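Local coordinates for protein aminotransferase, class I (Staphylococcus aureus, PDB 2O1B) that probably catalyses the pyridoxal-phosphate-dependent transfer of an amino group between an amino acid and a 2-oxo acid, as aspartate aminotransferases do, at residues Glu43-Leu47 with Val357-Ser361; Lys91-Val95 with Ile295-Asn299; Ser252-Asn256 with Phe304-Gln308; Lys325-Pro329 with Thr397-Tyr403. All coordinates share one frame; numbering follows the deposited sequence. Where two conformers were deposited one is given.

In the fold
Two regions of the subunit hold the four contacts. Contacts 2 and 3 lie in the cofactor-binding part, where helix 88-102 packs on the seven-stranded mixed sheet, helix 288-300 packs on helix 88-102, and helix 302-325 backs the lysine loop; their centres are 15 Å apart and Y255 bridges them. Contacts 1 and 4, with centres 19 Å apart, belong to the smaller part built round the four-stranded antiparallel sheet, and the K360-E398 salt bridge joins them. Helix 302-325 runs from contact 3 to contact 4, whose centres are 32 Å apart. Along the chain, contact 1 spans contacts 2 and 3 and alternates with contact 4. Each contact closes sequence-distant segments within one part, and helix 302-325 runs between the parts.

Contact 1: residues Glu43-Leu47 with Val357-Ser361; sequences EHGPL and VQEKS
The imidazole of H44 meets the hydroxyl of S361 obliquely, with ND1 3.7 Å from S361 OG. A chi1 of 88° puts the ring between its own backbone N and carbonyl carbon, on the side where S361 OG lies. The other flat groups that take part across the contact are peptides. G45 lays its CA against the end of helix 349-360, 3.0 Å from Q358 O in a CA-H...O contact, while its nitrogen donates to V357 O at 2.8 Å, a bond bent to 131° at the hydrogen. Successive carbonyls of the last helical turn are thus met by one glycine that carries no side chain to hold the two backbones apart. Beyond it, P46 CD lies beside Q358 O and L47 CD2 rests against K360 O. At the other end, V357 CG2 lies 3.2 Å from E43 O.

S361, with positive phi, is where the chain leaves the helical conformation. Its OG donates to L47 O at 2.7 Å and accepts a bond from a water at 2.5 Å; the same water accepts from L47 N and gives a weak bond to E359 O. S361 also shares backbone bonding with I50, so the contact leads directly into the small parallel pairing of strands 50-51 and 362-363. R395 of helix 388-397 packs against both L47 and S361.

Apart from a few methyl groups, the chemistry is that of backbone polarity: carbonyls at the end of a helix, together with one serine and one water, fix a loop that has no regular structure of its own.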
loop_
_atom_site.group_PDB
_atom_site.type_symbol
_atom_site.label_atom_id
_atom_site.label_comp_id
_atom_site.label_asym_id
_atom_site.label_seq_id
_atom_site.Cartn_x
_atom_site.Cartn_y
_atom_site.Cartn_z
ATOM N N GLU A 43 -21.699 -16.107 12.993
ATOM C CA GLU A 43 -22.895 -16.616 13.664
ATOM C C GLU A 43 -24.168 -16.137 12.963
ATOM O O GLU A 43 -24.198 -15.031 12.413
ATOM C CB GLU A 43 -22.896 -16.207 15.146
ATOM C CG GLU A 43 -24.074 -16.739 15.982
ATOM C CD GLU A 43 -24.097 -18.265 16.118
ATOM O OE1 GLU A 43 -23.046 -18.913 15.903
ATOM O OE2 GLU A 43 -25.175 -18.815 16.449
ATOM N N HIS A 44 -25.203 -16.979 12.975
ATOM C CA HIS A 44 -26.489 -16.666 12.345
ATOM C C HIS A 44 -27.646 -17.406 13.025
ATOM O O HIS A 44 -27.427 -18.367 13.766
ATOM C CB HIS A 44 -26.427 -16.946 10.828
ATOM C CG HIS A 44 -26.780 -18.349 10.435
ATOM N ND1 HIS A 44 -27.381 -18.647 9.230
ATOM C CD2 HIS A 44 -26.621 -19.533 11.076
ATOM C CE1 HIS A 44 -27.582 -19.951 9.148
ATOM N NE2 HIS A 44 -27.138 -20.512 10.260
ATOM N N GLY A 45 -28.871 -16.952 12.781
ATOM C CA GLY A 45 -30.053 -17.620 13.309
ATOM C C GLY A 45 -30.381 -18.902 12.562
ATOM O O GLY A 45 -29.570 -19.380 11.771
ATOM N N PRO A 46 -31.581 -19.462 12.800
ATOM C CA PRO A 46 -32.035 -20.719 12.185
ATOM C C PRO A 46 -32.067 -20.719 10.654
ATOM O O PRO A 46 -31.683 -21.710 10.028
ATOM C CB PRO A 46 -33.459 -20.876 12.725
ATOM C CG PRO A 46 -33.849 -19.525 13.219
ATOM C CD PRO A 46 -32.595 -18.908 13.713
ATOM N N LEU A 47 -32.519 -19.611 10.071
ATOM C CA LEU A 47 -32.724 -19.493 8.632
ATOM C C LEU A 47 -31.391 -19.450 7.878
ATOM O O LEU A 47 -30.384 -19.032 8.440
ATOM C CB LEU A 47 -33.550 -18.235 8.334
ATOM C CG LEU A 47 -35.062 -18.189 8.623
ATOM C CD1 LEU A 47 -35.490 -18.945 9.871
ATOM C CD2 LEU A 47 -35.528 -16.748 8.710
ATOM N N VAL A 357 -29.748 -10.706 12.547
ATOM C CA VAL A 357 -28.881 -11.889 12.394
ATOM C C VAL A 357 -29.394 -13.076 13.217
ATOM O O VAL A 357 -29.458 -14.206 12.711
ATOM C CB VAL A 357 -27.360 -11.583 12.649
ATOM C CG1 VAL A 357 -27.117 -11.012 14.036
ATOM C CG2 VAL A 357 -26.523 -12.834 12.458
ATOM N N GLN A 358 -29.782 -12.805 14.466
ATOM C CA GLN A 358 -30.311 -13.821 15.387
ATOM C C GLN A 358 -31.646 -14.402 14.926
ATOM O O GLN A 358 -31.792 -15.620 14.807
ATOM C CB GLN A 358 -30.514 -13.233 16.785
ATOM C CG GLN A 358 -29.268 -13.132 17.657
ATOM C CD GLN A 358 -29.603 -12.763 19.109
ATOM O OE1 GLN A 358 -30.662 -13.132 19.638
ATOM N NE2 GLN A 358 -28.696 -12.033 19.759
ATOM N N GLU A 359 -32.623 -13.529 14.695
ATOM C CA GLU A 359 -33.987 -13.955 14.382
ATOM C C GLU A 359 -34.191 -14.239 12.900
ATOM O O GLU A 359 -34.819 -15.228 12.544
ATOM C CB GLU A 359 -35.027 -12.929 14.863
ATOM C CG GLU A 359 -34.819 -12.395 16.289
ATOM C CD GLU A 359 -34.843 -13.468 17.365
ATOM O OE1 GLU A 359 -35.618 -14.446 17.236
ATOM O OE2 GLU A 359 -34.087 -13.321 18.355
ATOM N N LYS A 360 -33.652 -13.378 12.045
ATOM C CA LYS A 360 -33.954 -13.420 10.612
ATOM C C LYS A 360 -32.811 -13.906 9.712
ATOM O O LYS A 360 -32.985 -14.020 8.494
ATOM C CB LYS A 360 -34.455 -12.048 10.142
ATOM C CG LYS A 360 -35.814 -11.665 10.730
ATOM C CD LYS A 360 -36.924 -12.484 10.100
ATOM C CE LYS A 360 -38.275 -12.162 10.702
ATOM N NZ LYS A 360 -39.375 -12.698 9.853
ATOM N N SER A 361 -31.659 -14.203 10.316
ATOM C CA SER A 361 -30.439 -14.583 9.577
ATOM C C SER A 361 -30.104 -13.616 8.437
ATOM O O SER A 361 -29.671 -14.030 7.360
ATOM C CB SER A 361 -30.519 -16.029 9.067
ATOM O OG SER A 361 -30.515 -16.955 10.142
HETATM O O HOH W 1 -32.756 -16.945 11.348
#

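Contact 2: residues Lys91-Val95 with Ile295-Asn299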
loop_
_atom_site.group_PDB
_atom_site.type_symbol
_atom_site.label_atom_id
_atom_site.label_comp_id
_atom_site.label_asym_id
_atom_site.label_seq_id
_atom_site.Cartn_x
_atom_site.Cartn_y
_atom_site.Cartn_z
ATOM N N LYS A 91 -1.612 6.549 -17.038
ATOM C CA LYS A 91 -1.910 7.977 -16.837
ATOM C C LYS A 91 -2.826 8.513 -17.943
ATOM O O LYS A 91 -3.730 9.314 -17.693
ATOM C CB LYS A 91 -0.619 8.795 -16.800
ATOM C CG LYS A 91 0.348 8.420 -15.685
ATOM C CD LYS A 91 1.599 9.272 -15.799
ATOM C CE LYS A 91 2.657 8.863 -14.789
ATOM N NZ LYS A 91 3.983 9.446 -15.163
ATOM N N GLN A 92 -2.575 8.053 -19.166
ATOM C CA GLN A 92 -3.342 8.450 -20.335
ATOM C C GLN A 92 -4.755 7.865 -20.352
ATOM O O GLN A 92 -5.690 8.535 -20.789
ATOM C CB GLN A 92 -2.593 8.076 -21.613
ATOM C CG GLN A 92 -3.242 8.592 -22.889
ATOM C CD GLN A 92 -3.131 10.102 -23.043
ATOM O OE1 GLN A 92 -2.039 10.655 -23.008
ATOM N NE2 GLN A 92 -4.261 10.767 -23.239
ATOM N N ALA A 93 -4.909 6.618 -19.905
ATOM C CA ALA A 93 -6.238 5.993 -19.846
ATOM C C ALA A 93 -7.114 6.709 -18.822
ATOM O O ALA A 93 -8.326 6.808 -18.998
ATOM C CB ALA A 93 -6.138 4.510 -19.520
ATOM N N ILE A 94 -6.474 7.225 -17.777
ATOM C CA ILE A 94 -7.141 8.005 -16.743
ATOM C C ILE A 94 -7.662 9.340 -17.272
ATOM O O ILE A 94 -8.833 9.673 -17.068
ATOM C CB ILE A 94 -6.211 8.245 -15.521
ATOM C CG1 ILE A 94 -6.012 6.940 -14.735
ATOM C CG2 ILE A 94 -6.794 9.310 -14.599
ATOM C CD1 ILE A 94 -4.825 6.955 -13.774
ATOM N N VAL A 95 -6.802 10.117 -17.934
ATOM C CA VAL A 95 -7.234 11.429 -18.444
ATOM C C VAL A 95 -8.279 11.290 -19.544
ATOM O O VAL A 95 -9.210 12.096 -19.618
ATOM C CB VAL A 95 -6.053 12.347 -18.909
ATOM C CG1 VAL A 95 -4.988 12.468 -17.826
ATOM C CG2 VAL A 95 -5.439 11.867 -20.207
ATOM N N ILE A 295 -5.821 -0.426 -17.445
ATOM C CA ILE A 295 -5.836 0.345 -18.684
ATOM C C ILE A 295 -6.923 -0.230 -19.563
ATOM O O ILE A 295 -7.747 0.498 -20.115
ATOM C CB ILE A 295 -4.469 0.248 -19.436
ATOM C CG1 ILE A 295 -3.402 1.107 -18.746
ATOM C CG2 ILE A 295 -4.615 0.649 -20.929
ATOM C CD1 ILE A 295 -1.956 0.666 -19.027
ATOM N N TYR A 296 -6.922 -1.550 -19.687
ATOM C CA TYR A 296 -7.886 -2.216 -20.544
ATOM C C TYR A 296 -9.304 -1.928 -20.066
ATOM O O TYR A 296 -10.171 -1.634 -20.875
ATOM C CB TYR A 296 -7.623 -3.713 -20.578
ATOM C CG TYR A 296 -8.349 -4.388 -21.703
ATOM C CD1 TYR A 296 -9.562 -5.039 -21.485
ATOM C CD2 TYR A 296 -7.844 -4.344 -22.999
ATOM C CE1 TYR A 296 -10.233 -5.648 -22.526
ATOM C CE2 TYR A 296 -8.504 -4.952 -24.041
ATOM C CZ TYR A 296 -9.693 -5.602 -23.796
ATOM O OH TYR A 296 -10.340 -6.203 -24.840
ATOM N N ALA A 297 -9.518 -1.967 -18.747
ATOM C CA ALA A 297 -10.843 -1.742 -18.177
ATOM C C ALA A 297 -11.360 -0.348 -18.505
ATOM O O ALA A 297 -12.450 -0.199 -19.056
ATOM C CB ALA A 297 -10.831 -1.974 -16.679
ATOM N N LEU A 298 -10.560 0.662 -18.168
ATOM C CA LEU A 298 -10.913 2.062 -18.382
ATOM C C LEU A 298 -11.181 2.390 -19.830
ATOM O O LEU A 298 -12.132 3.103 -20.136
ATOM C CB LEU A 298 -9.814 2.980 -17.833
ATOM C CG LEU A 298 -9.703 2.980 -16.306
ATOM C CD1 LEU A 298 -8.391 3.617 -15.851
ATOM C CD2 LEU A 298 -10.892 3.711 -15.716
ATOM N N ASN A 299 -10.344 1.861 -20.718
ATOM C CA ASN A 299 -10.477 2.126 -22.147
ATOM C C ASN A 299 -11.701 1.500 -22.804
ATOM O O ASN A 299 -12.246 2.059 -23.752
ATOM C CB ASN A 299 -9.221 1.683 -22.907
ATOM C CG ASN A 299 -8.033 2.609 -22.688
ATOM O OD1 ASN A 299 -6.893 2.228 -22.965
ATOM N ND2 ASN A 299 -8.285 3.825 -22.189
HETATM O O HOH W 2 -9.806 5.614 -20.942
#
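With chi1 at -74°, N299 holds its amide carbon anti to the carbonyl carbon, which swings ND2 across to 3.5 Å from A93 CB; L298, turned likewise (-69°), aims its branched end at I94. The two segments form a nearly parallel helix pair, inclined by 20° with axes 9.2 Å apart, with helix 88-102 packing on the large mixed sheet of this class I aminotransferase fold. A93 sits in the middle of the interface. Its methyl group points at the partner helix and is surrounded by I295 CG2 (4.4 Å), L298 CB (4.3 Å) and the N299 amide, and the small side chain lets the backbones come to 5.8 Å between the CA atoms of A93 and I295.

Next along helix 88-102, I94 points away from the partner helix, against F264 and V266 of strand 263-267 and V112 and I114 of strand 112-115, touching L298 only by its flank, CG1 to CD1. L298 packs beside F90 and F97 of helix 88-102, with Y255 beyond. The polar rim is bridged by a water that donates to A93 O at 2.7 Å and accepts a weak bond from N299 ND2.

Contact 3: residues Ser252-Asn256 with Phe304-Gln308; sequences SKGYN and FLEEQ. With PLP (pyridoxal-5'-phosphate), chain B.
L305 CD2 stands over one face of the Y255 ring, 3.9 Å from the centroid and 16° off the normal, a CH-pi contact, while the other methyl of L305, CD1, lies against the phenol oxygen. The F304 ring, by contrast, is met at its rim: G254 O approaches CE1 to 3.2 Å, and N256 ND2 lies in the ring plane near CZ, its amide upright to the ring at 90°. F304 gets there with CG anti to its backbone N.

The amides of Q308 and N256 stand almost perpendicular. Q308, bent at chi2, turns NE2 into the loop. Q308 NE2 donates to N256 OD1 at 2.8 Å. Q308 NE2 also donates to G254 O at 3.3 Å, again from above the carbonyl plane. A weak third bond goes to the oxygen of K253, so two N-H groups are shared among three acceptors. A water joins the other ends of the two amides, Q308 OE1 and N256 ND2, the latter also bonding P60 O.

The opposite end of the loop carries the cofactor. K253 NZ is covalently joined to C4A of pyridoxal phosphate, consistent with the internal aldimine of this family, and bonds Y223 OH; S252 OG donates to phosphate oxygen O1P at 2.6 Å. Y81 of the second subunit packs on both residues. Q308 thus holds the backbone next to the cofactor lysine, and probably helps position it as a second-shell residue.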
loop_
_atom_site.group_PDB
_atom_site.type_symbol
_atom_site.label_atom_id
_atom_site.label_comp_id
_atom_site.label_asym_id
_atom_site.label_seq_id
_atom_site.Cartn_x
_atom_site.Cartn_y
_atom_site.Cartn_z
ATOM N N SER A 252 -12.937 -0.816 -8.260
ATOM C CA SER A 252 -13.501 -1.929 -7.484
ATOM C C SER A 252 -14.956 -2.264 -7.788
ATOM O O SER A 252 -15.278 -3.408 -8.145
ATOM C CB SER A 252 -13.358 -1.665 -5.982
ATOM O OG SER A 252 -12.004 -1.723 -5.584
ATOM N N LYS A 253 -15.841 -1.279 -7.636
ATOM C CA LYS A 253 -17.277 -1.554 -7.759
ATOM C C LYS A 253 -17.746 -1.486 -9.195
ATOM O O LYS A 253 -18.399 -2.406 -9.675
ATOM C CB LYS A 253 -18.118 -0.637 -6.868
ATOM C CG LYS A 253 -18.151 -1.110 -5.433
ATOM C CD LYS A 253 -17.352 -0.196 -4.551
ATOM C CE LYS A 253 -17.163 -0.848 -3.211
ATOM N NZ LYS A 253 -17.151 0.191 -2.148
ATOM N N GLY A 254 -17.380 -0.410 -9.883
ATOM C CA GLY A 254 -17.721 -0.259 -11.297
ATOM C C GLY A 254 -17.368 -1.456 -12.165
ATOM O O GLY A 254 -18.178 -1.877 -12.995
ATOM N N TYR A 255 -16.166 -2.010 -11.973
ATOM C CA TYR A 255 -15.647 -3.059 -12.866
ATOM C C TYR A 255 -15.596 -4.464 -12.247
ATOM O O TYR A 255 -15.091 -5.406 -12.877
ATOM C CB TYR A 255 -14.266 -2.677 -13.439
ATOM C CG TYR A 255 -14.230 -1.381 -14.223
ATOM C CD1 TYR A 255 -13.730 -0.203 -13.647
ATOM C CD2 TYR A 255 -14.705 -1.322 -15.525
ATOM C CE1 TYR A 255 -13.693 0.997 -14.370
ATOM C CE2 TYR A 255 -14.682 -0.132 -16.247
ATOM C CZ TYR A 255 -14.171 1.017 -15.668
ATOM O OH TYR A 255 -14.148 2.178 -16.399
ATOM N N ASN A 256 -16.151 -4.621 -11.044
ATOM C CA ASN A 256 -16.092 -5.904 -10.327
ATOM C C ASN A 256 -14.634 -6.354 -10.162
ATOM O O ASN A 256 -14.274 -7.489 -10.475
ATOM C CB ASN A 256 -16.937 -6.989 -11.023
ATOM C CG ASN A 256 -18.431 -6.712 -10.950
ATOM O OD1 ASN A 256 -18.882 -5.847 -10.197
ATOM N ND2 ASN A 256 -19.208 -7.453 -11.733
ATOM N N PHE A 304 -20.322 -1.232 -19.872
ATOM C CA PHE A 304 -20.464 -2.106 -18.722
ATOM C C PHE A 304 -20.756 -1.305 -17.460
ATOM O O PHE A 304 -21.556 -1.740 -16.642
ATOM C CB PHE A 304 -19.220 -2.982 -18.536
ATOM C CG PHE A 304 -19.273 -3.866 -17.322
ATOM C CD1 PHE A 304 -18.690 -3.455 -16.120
ATOM C CD2 PHE A 304 -19.896 -5.112 -17.377
ATOM C CE1 PHE A 304 -18.723 -4.270 -14.997
ATOM C CE2 PHE A 304 -19.939 -5.942 -16.255
ATOM C CZ PHE A 304 -19.350 -5.514 -15.053
ATOM N N LEU A 305 -20.128 -0.140 -17.311
ATOM C CA LEU A 305 -20.405 0.746 -16.163
ATOM C C LEU A 305 -21.880 1.143 -16.141
ATOM O O LEU A 305 -22.500 1.223 -15.074
ATOM C CB LEU A 305 -19.543 2.010 -16.219
ATOM C CG LEU A 305 -18.052 1.915 -15.882
ATOM C CD1 LEU A 305 -17.454 3.309 -15.886
ATOM C CD2 LEU A 305 -17.844 1.256 -14.526
ATOM N N GLU A 306 -22.424 1.392 -17.330
ATOM C CA GLU A 306 -23.834 1.741 -17.486
ATOM C C GLU A 306 -24.708 0.565 -17.077
ATOM O O GLU A 306 -25.659 0.732 -16.321
ATOM C CB GLU A 306 -24.132 2.140 -18.933
ATOM C CG GLU A 306 -25.540 2.682 -19.154
ATOM C CD GLU A 306 -25.732 4.032 -18.502
ATOM O OE1 GLU A 306 -26.504 4.116 -17.517
ATOM O OE2 GLU A 306 -25.081 5.002 -18.955
ATOM N N GLU A 307 -24.367 -0.622 -17.587
ATOM C CA GLU A 307 -25.054 -1.867 -17.251
ATOM C C GLU A 307 -25.134 -2.080 -15.739
ATOM O O GLU A 307 -26.201 -2.402 -15.213
ATOM C CB GLU A 307 -24.343 -3.059 -17.890
ATOM C CG GLU A 307 -25.041 -4.393 -17.648
ATOM C CD GLU A 307 -24.171 -5.592 -17.979
ATOM O OE1 GLU A 307 -23.549 -5.607 -19.071
ATOM O OE2 GLU A 307 -24.113 -6.523 -17.140
ATOM N N GLN A 308 -23.998 -1.912 -15.066
ATOM C CA GLN A 308 -23.896 -2.036 -13.612
ATOM C C GLN A 308 -24.873 -1.116 -12.910
ATOM O O GLN A 308 -25.589 -1.541 -12.008
ATOM C CB GLN A 308 -22.483 -1.698 -13.138
ATOM C CG GLN A 308 -21.417 -2.744 -13.461
ATOM C CD GLN A 308 -21.396 -3.876 -12.458
ATOM O OE1 GLN A 308 -22.298 -4.713 -12.442
ATOM N NE2 GLN A 308 -20.364 -3.906 -11.600
HETATM N N1 PLP B . -14.910 4.878 -0.384
HETATM C C2 PLP B . -16.210 4.407 -0.399
HETATM C C2A PLP B . -17.344 5.373 -0.192
HETATM C C3 PLP B . -16.429 3.049 -0.641
HETATM O O3 PLP B . -17.694 2.537 -0.669
HETATM C C4 PLP B . -15.345 2.188 -0.854
HETATM C C4A PLP B . -15.604 0.930 -1.630
HETATM C C5 PLP B . -14.036 2.676 -0.819
HETATM C C6 PLP B . -13.827 4.034 -0.579
HETATM C C5A PLP B . -12.837 1.757 -1.018
HETATM O O4P PLP B . -12.671 1.360 -2.367
HETATM P P PLP B . -11.364 0.530 -2.829
HETATM O O1P PLP B . -11.763 -0.909 -3.113
HETATM O O2P PLP B . -10.366 0.604 -1.705
HETATM O O3P PLP B . -10.848 1.177 -4.082
HETATM O O HOH W 3 -22.070 -7.343 -12.035
#

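Contact 4: residues Lys325-Pro329 with Thr397-Tyr403; sequences KADLP and TELAYLY
P329 sets CD over one face of the Y403 ring, 3.7 Å from the ring centroid and 29° off the normal, a CH-pi contact made by the carbon next to the proline nitrogen. Alongside, L328 reaches across with both methyls: CD2 touches A400 CB at 3.7 Å, while CD1 is modelled against the tyrosine ring too closely to be trusted. A326 completes the first shell. Its CB meets T397 CB at 3.8 Å and its carbonyl oxygen lies 3.3 Å from A400 CB.

T397 is turned so that CG2 lies beside its own backbone N and faces A326, while OG1 (chi1 56°) bonds back to I394 O within helix 388-397. The hydroxyl of Y403 reaches E342 O, and P329 shares backbone bonding with that same residue, so strand 338-342 fixes the tyrosine and the proline together; F352 and P344 also pack against Y403.

D327, with positive phi, is the C-prime residue of a Schellman motif that closes helix 302-325 and leads the chain into L328 and P329, which make the contact. Carbon contacts thus dominate the meeting itself, whereas the polar groups of T397 and Y403 are spent on backbone carbonyls of neighbouring elements, so the C-terminal tail is held on the small part of the subunit by apolar fit plus anchors outside it.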
loop_
_atom_site.group_PDB
_atom_site.type_symbol
_atom_site.label_atom_id
_atom_site.label_comp_id
_atom_site.label_asym_id
_atom_site.label_seq_id
_atom_site.Cartn_x
_atom_site.Cartn_y
_atom_site.Cartn_z
ATOM N N LYS A 325 -44.485 -0.926 0.339
ATOM C CA LYS A 325 -45.794 -1.572 0.396
ATOM C C LYS A 325 -46.162 -2.036 1.808
ATOM O O LYS A 325 -47.346 -2.052 2.180
ATOM C CB LYS A 325 -45.852 -2.756 -0.566
ATOM C CG LYS A 325 -46.177 -2.378 -2.007
ATOM C CD LYS A 325 -46.532 -3.617 -2.828
ATOM C CE LYS A 325 -46.761 -3.285 -4.309
ATOM N NZ LYS A 325 -45.493 -2.990 -5.040
ATOM N N ALA A 326 -45.149 -2.420 2.583
ATOM C CA ALA A 326 -45.356 -2.901 3.951
ATOM C C ALA A 326 -45.111 -1.795 4.988
ATOM O O ALA A 326 -45.056 -2.061 6.191
ATOM C CB ALA A 326 -44.477 -4.118 4.225
ATOM N N ASP A 327 -44.986 -0.560 4.506
ATOM C CA ASP A 327 -44.766 0.613 5.353
ATOM C C ASP A 327 -43.556 0.453 6.286
ATOM O O ASP A 327 -43.658 0.709 7.489
ATOM C CB ASP A 327 -46.030 0.977 6.160
ATOM C CG ASP A 327 -47.179 1.473 5.279
ATOM O OD1 ASP A 327 -46.942 2.347 4.416
ATOM O OD2 ASP A 327 -48.325 0.987 5.457
ATOM N N LEU A 328 -42.429 0.006 5.728
ATOM C CA LEU A 328 -41.144 0.048 6.419
ATOM C C LEU A 328 -40.481 1.354 5.992
ATOM O O LEU A 328 -40.316 1.578 4.794
ATOM C CB LEU A 328 -40.250 -1.124 5.988
ATOM C CG LEU A 328 -40.417 -2.606 6.377
ATOM C CD1 LEU A 328 -39.552 -2.970 7.568
ATOM C CD2 LEU A 328 -41.850 -3.049 6.600
ATOM N N PRO A 329 -40.118 2.224 6.951
ATOM C CA PRO A 329 -39.486 3.519 6.639
ATOM C C PRO A 329 -38.005 3.430 6.222
ATOM O O PRO A 329 -37.168 2.926 6.975
ATOM C CB PRO A 329 -39.612 4.299 7.949
ATOM C CG PRO A 329 -39.666 3.250 9.008
ATOM C CD PRO A 329 -40.330 2.042 8.397
ATOM N N THR A 397 -40.171 -7.482 5.465
ATOM C CA THR A 397 -41.555 -6.979 5.477
ATOM C C THR A 397 -42.403 -7.617 6.584
ATOM O O THR A 397 -43.353 -7.006 7.080
ATOM C CB THR A 397 -42.254 -7.165 4.112
ATOM O OG1 THR A 397 -42.213 -8.543 3.734
ATOM C CG2 THR A 397 -41.576 -6.337 3.046
ATOM N N GLU A 398 -42.054 -8.845 6.963
ATOM C CA GLU A 398 -42.669 -9.526 8.102
ATOM C C GLU A 398 -42.509 -8.713 9.396
ATOM O O GLU A 398 -43.280 -8.880 10.345
ATOM C CB GLU A 398 -42.060 -10.925 8.261
ATOM C CG GLU A 398 -42.840 -11.881 9.166
ATOM C CD GLU A 398 -42.429 -11.813 10.642
ATOM O OE1 GLU A 398 -41.371 -11.230 10.957
ATOM O OE2 GLU A 398 -43.162 -12.354 11.488
ATOM N N LEU A 399 -41.522 -7.822 9.414
ATOM C CA LEU A 399 -41.205 -7.031 10.603
ATOM C C LEU A 399 -41.939 -5.691 10.649
ATOM O O LEU A 399 -41.667 -4.860 11.515
ATOM C CB LEU A 399 -39.691 -6.819 10.713
ATOM C CG LEU A 399 -38.812 -8.075 10.743
ATOM C CD1 LEU A 399 -37.344 -7.692 10.609
ATOM C CD2 LEU A 399 -39.065 -8.880 12.018
ATOM N N ALA A 400 -42.876 -5.499 9.722
ATOM C CA ALA A 400 -43.677 -4.269 9.640
ATOM C C ALA A 400 -44.335 -3.893 10.971
ATOM O O ALA A 400 -44.438 -2.711 11.303
ATOM C CB ALA A 400 -44.738 -4.402 8.553
ATOM N N TYR A 401 -44.772 -4.906 11.724
ATOM C CA TYR A 401 -45.395 -4.704 13.032
ATOM C C TYR A 401 -44.488 -3.947 14.021
ATOM O O TYR A 401 -44.981 -3.286 14.933
ATOM C CB TYR A 401 -45.878 -6.044 13.619
ATOM C CG TYR A 401 -44.780 -6.936 14.159
ATOM C CD1 TYR A 401 -44.407 -6.878 15.502
ATOM C CD2 TYR A 401 -44.109 -7.832 13.326
ATOM C CE1 TYR A 401 -43.391 -7.689 16.005
ATOM C CE2 TYR A 401 -43.085 -8.649 13.818
ATOM C CZ TYR A 401 -42.734 -8.571 15.162
ATOM O OH TYR A 401 -41.724 -9.367 15.658
ATOM N N LEU A 402 -43.172 -4.043 13.834
ATOM C CA LEU A 402 -42.222 -3.398 14.739
ATOM C C LEU A 402 -42.226 -1.881 14.575
ATOM O O LEU A 402 -41.857 -1.150 15.489
ATOM C CB LEU A 402 -40.808 -3.946 14.526
ATOM C CG LEU A 402 -40.502 -5.361 15.027
ATOM C CD1 LEU A 402 -39.161 -5.822 14.527
ATOM C CD2 LEU A 402 -40.542 -5.449 16.545
ATOM N N TYR A 403 -42.666 -1.418 13.409
ATOM C CA TYR A 403 -42.605 0.001 13.076
ATOM C C TYR A 403 -43.848 0.808 13.456
ATOM O O TYR A 403 -43.824 2.048 13.420
ATOM C CB TYR A 403 -42.273 0.176 11.601
ATOM C CG TYR A 403 -40.848 -0.207 11.263
ATOM C CD1 TYR A 403 -39.811 0.726 11.368
ATOM C CD2 TYR A 403 -40.534 -1.498 10.849
ATOM C CE1 TYR A 403 -38.513 0.389 11.055
ATOM C CE2 TYR A 403 -39.237 -1.843 10.542
ATOM C CZ TYR A 403 -38.231 -0.897 10.642
ATOM O OH TYR A 403 -36.945 -1.244 10.326
#